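Local coordinates for tyrocidine synthase 2 (Brevibacillus parabrevis, PDB 6TA8), which is a nonribosomal peptide synthetase, represented here by a stretch of chain that includes a condensation domain, at residues 67-72 / 111-116. Numbering follows the deposited sequence.
Sequences FDEGLV and FYSYDL
Glu69 and Val72, on the first turn of helix 69-82, meet Phe111 and Ser113 on strand 110-115, an outermost strand of the mixed five-stranded sheet in the condensation domain. The helix packs on one face of that sheet, and alternation along the strand turns Phe111 and Ser113 to it while Tyr112 and Tyr114 touch helix 122-134. Followed outward, Glu69 first places CB 3.8 Å from CZ of Phe111. With chi1 at 58°, CG is flanked by both backbone N and C, and the extended chain beyond it carries OE1 toward Ser113; the carboxylate plane is 44° from the ring plane. OE1 is 3.7 Å from Phe111 CE2, approaching the ring obliquely, and 3.6 Å from Ser113 OG, too long to count as a hydrogen bond. Val72 CG1 meets the ring at its CE1 edge, near the ring plane, while Glu69 lies by CZ and CE2. Val72, which also touches Leu158 and Tyr183, is buried, whereas Glu69 and Ser113 are exposed. Asp68 is the N-cap residue, and its backbone O accepts a 2.9 Å hydrogen bond from Val72 N. The apolar approach closes at Val72 CG1, 4.0 Å from Phe111 CE1.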
ATOM      1  N   PHE A  67     -23.538  -9.723  11.796  1.00 67.88           N
ATOM      2  CA  PHE A  67     -23.785  -9.783  10.364  1.00 63.94           C
ATOM      3  C   PHE A  67     -24.713 -10.947  10.037  1.00 59.86           C
ATOM      4  O   PHE A  67     -24.818 -11.920  10.787  1.00 69.82           O
ATOM      5  CB  PHE A  67     -22.476  -9.942   9.583  1.00 64.17           C
ATOM      6  CG  PHE A  67     -21.556  -8.758   9.678  1.00 62.55           C
ATOM      7  CD1 PHE A  67     -21.799  -7.612   8.941  1.00 57.19           C
ATOM      8  CD2 PHE A  67     -20.433  -8.803  10.490  1.00 59.76           C
ATOM      9  CE1 PHE A  67     -20.949  -6.525   9.020  1.00 51.81           C
ATOM     10  CE2 PHE A  67     -19.578  -7.719  10.573  1.00 59.07           C
ATOM     11  CZ  PHE A  67     -19.837  -6.580   9.838  1.00 59.06           C
ATOM     12  N   ASP A  68     -25.388 -10.834   8.898  1.00 61.35           N
ATOM     13  CA  ASP A  68     -26.168 -11.925   8.329  1.00 65.00           C
ATOM     14  C   ASP A  68     -25.403 -12.470   7.134  1.00 67.25           C
ATOM     15  O   ASP A  68     -25.150 -11.736   6.171  1.00 64.11           O
ATOM     16  CB  ASP A  68     -27.566 -11.459   7.920  1.00 58.99           C
ATOM     17  CG  ASP A  68     -28.473 -12.613   7.538  1.00 71.20           C
ATOM     18  OD1 ASP A  68     -28.859 -13.391   8.436  1.00 78.46           O
ATOM     19  OD2 ASP A  68     -28.799 -12.745   6.339  1.00 65.73           O
ATOM     20  N   GLU A  69     -25.026 -13.749   7.201  1.00 70.37           N
ATOM     21  CA  GLU A  69     -24.166 -14.319   6.169  1.00 69.92           C
ATOM     22  C   GLU A  69     -24.845 -14.296   4.805  1.00 64.51           C
ATOM     23  O   GLU A  69     -24.184 -14.099   3.780  1.00 61.40           O
ATOM     24  CB  GLU A  69     -23.757 -15.743   6.549  1.00 69.43           C
ATOM     25  CG  GLU A  69     -24.914 -16.703   6.769  1.00 80.52           C
ATOM     26  CD  GLU A  69     -24.461 -18.147   6.871  1.00 81.17           C
ATOM     27  OE1 GLU A  69     -23.263 -18.413   6.634  1.00 69.54           O
ATOM     28  OE2 GLU A  69     -25.300 -19.017   7.189  1.00 80.44           O
ATOM     29  N   GLY A  70     -26.167 -14.487   4.773  1.00 64.16           N
ATOM     30  CA  GLY A  70     -26.885 -14.414   3.512  1.00 59.39           C
ATOM     31  C   GLY A  70     -26.805 -13.046   2.866  1.00 61.67           C
ATOM     32  O   GLY A  70     -26.858 -12.930   1.638  1.00 59.88           O
ATOM     33  N   LEU A  71     -26.670 -11.999   3.678  1.00 58.79           N
ATOM     34  CA  LEU A  71     -26.485 -10.640   3.184  1.00 59.97           C
ATOM     35  C   LEU A  71     -25.030 -10.327   2.863  1.00 64.36           C
ATOM     36  O   LEU A  71     -24.759  -9.589   1.908  1.00 61.14           O
ATOM     37  CB  LEU A  71     -27.002  -9.635   4.213  1.00 62.89           C
ATOM     38  CG  LEU A  71     -28.475  -9.244   4.129  1.00 63.09           C
ATOM     39  CD1 LEU A  71     -29.381 -10.409   4.498  1.00 62.25           C
ATOM     40  CD2 LEU A  71     -28.729  -8.069   5.039  1.00 60.54           C
ATOM     41  N   VAL A  72     -24.092 -10.863   3.647  1.00 63.18           N
ATOM     42  CA  VAL A  72     -22.674 -10.687   3.346  1.00 53.37           C
ATOM     43  C   VAL A  72     -22.329 -11.355   2.023  1.00 57.07           C
ATOM     44  O   VAL A  72     -21.588 -10.800   1.203  1.00 56.15           O
ATOM     45  CB  VAL A  72     -21.812 -11.234   4.501  1.00 44.85           C
ATOM     46  CG1 VAL A  72     -20.331 -11.186   4.147  1.00 49.09           C
ATOM     47  CG2 VAL A  72     -22.084 -10.459   5.781  1.00 48.33           C
ATOM     48  N   PHE A 111     -15.852 -18.245   1.102  1.00 45.29           N
ATOM     49  CA  PHE A 111     -16.526 -17.840   2.327  1.00 42.81           C
ATOM     50  C   PHE A 111     -16.203 -18.803   3.462  1.00 52.70           C
ATOM     51  O   PHE A 111     -16.081 -20.013   3.251  1.00 47.66           O
ATOM     52  CB  PHE A 111     -18.041 -17.775   2.119  1.00 47.79           C
ATOM     53  CG  PHE A 111     -18.775 -17.081   3.231  1.00 49.45           C
ATOM     54  CD1 PHE A 111     -18.816 -15.698   3.293  1.00 52.83           C
ATOM     55  CD2 PHE A 111     -19.425 -17.811   4.212  1.00 52.13           C
ATOM     56  CE1 PHE A 111     -19.491 -15.057   4.314  1.00 53.24           C
ATOM     57  CE2 PHE A 111     -20.101 -17.176   5.235  1.00 55.38           C
ATOM     58  CZ  PHE A 111     -20.134 -15.796   5.287  1.00 53.14           C
ATOM     59  N   TYR A 112     -16.068 -18.252   4.668  1.00 51.86           N
ATOM     60  CA  TYR A 112     -15.815 -19.024   5.878  1.00 44.44           C
ATOM     61  C   TYR A 112     -16.793 -18.573   6.951  1.00 51.64           C
ATOM     62  O   TYR A 112     -16.970 -17.370   7.165  1.00 43.83           O
ATOM     63  CB  TYR A 112     -14.374 -18.843   6.371  1.00 46.47           C
ATOM     64  CG  TYR A 112     -13.309 -19.365   5.432  1.00 49.30           C
ATOM     65  CD1 TYR A 112     -12.936 -18.645   4.304  1.00 45.85           C
ATOM     66  CD2 TYR A 112     -12.665 -20.568   5.682  1.00 53.36           C
ATOM     67  CE1 TYR A 112     -11.959 -19.114   3.446  1.00 46.53           C
ATOM     68  CE2 TYR A 112     -11.685 -21.046   4.830  1.00 54.48           C
ATOM     69  CZ  TYR A 112     -11.336 -20.315   3.714  1.00 52.52           C
ATOM     70  OH  TYR A 112     -10.362 -20.784   2.863  1.00 54.19           O
ATOM     71  N   SER A 113     -17.422 -19.534   7.626  1.00 56.18           N
ATOM     72  CA  SER A 113     -18.414 -19.248   8.656  1.00 51.01           C
ATOM     73  C   SER A 113     -18.060 -20.023   9.915  1.00 59.48           C
ATOM     74  O   SER A 113     -17.979 -21.255   9.884  1.00 56.77           O
ATOM     75  CB  SER A 113     -19.824 -19.608   8.180  1.00 49.30           C
ATOM     76  OG  SER A 113     -20.793 -19.248   9.147  1.00 58.19           O
ATOM     77  N   TYR A 114     -17.860 -19.305  11.020  1.00 60.89           N
ATOM     78  CA  TYR A 114     -17.505 -19.908  12.297  1.00 53.59           C
ATOM     79  C   TYR A 114     -18.464 -19.419  13.371  1.00 61.32           C
ATOM     80  O   TYR A 114     -18.755 -18.221  13.449  1.00 53.53           O
ATOM     81  CB  TYR A 114     -16.060 -19.579  12.684  1.00 50.36           C
ATOM     82  CG  TYR A 114     -15.037 -20.092  11.698  1.00 52.02           C
ATOM     83  CD1 TYR A 114     -14.554 -21.392  11.783  1.00 48.58           C
ATOM     84  CD2 TYR A 114     -14.558 -19.280  10.678  1.00 44.24           C
ATOM     85  CE1 TYR A 114     -13.621 -21.867  10.882  1.00 52.62           C
ATOM     86  CE2 TYR A 114     -13.624 -19.746   9.774  1.00 43.64           C
ATOM     87  CZ  TYR A 114     -13.159 -21.038   9.879  1.00 49.54           C
ATOM     88  OH  TYR A 114     -12.229 -21.503   8.978  1.00 51.81           O
ATOM     89  N   ASP A 115     -18.946 -20.345  14.194  1.00 68.24           N
ATOM     90  CA  ASP A 115     -19.881 -20.052  15.278  1.00 67.11           C
ATOM     91  C   ASP A 115     -19.129 -20.226  16.596  1.00 63.64           C
ATOM     92  O   ASP A 115     -19.146 -21.299  17.203  1.00 74.92           O
ATOM     93  CB  ASP A 115     -21.108 -20.960  15.199  1.00 70.76           C
ATOM     94  CG  ASP A 115     -22.105 -20.698  16.313  1.00 75.57           C
ATOM     95  OD1 ASP A 115     -22.082 -19.592  16.891  1.00 76.24           O
ATOM     96  OD2 ASP A 115     -22.916 -21.603  16.610  1.00 64.56           O
ATOM     97  N   LEU A 116     -18.468 -19.156  17.040  1.00 63.98           N
ATOM     98  CA  LEU A 116     -17.688 -19.164  18.271  1.00 68.22           C
ATOM     99  C   LEU A 116     -18.415 -18.474  19.421  1.00 71.18           C
ATOM    100  O   LEU A 116     -17.773 -17.895  20.304  1.00 75.18           O
ATOM    101  CB  LEU A 116     -16.326 -18.509  18.036  1.00 68.07           C
ATOM    102  CG  LEU A 116     -15.490 -19.048  16.873  1.00 65.91           C
ATOM    103  CD1 LEU A 116     -14.390 -18.067  16.508  1.00 60.74           C
ATOM    104  CD2 LEU A 116     -14.904 -20.409  17.213  1.00 67.31           C
TER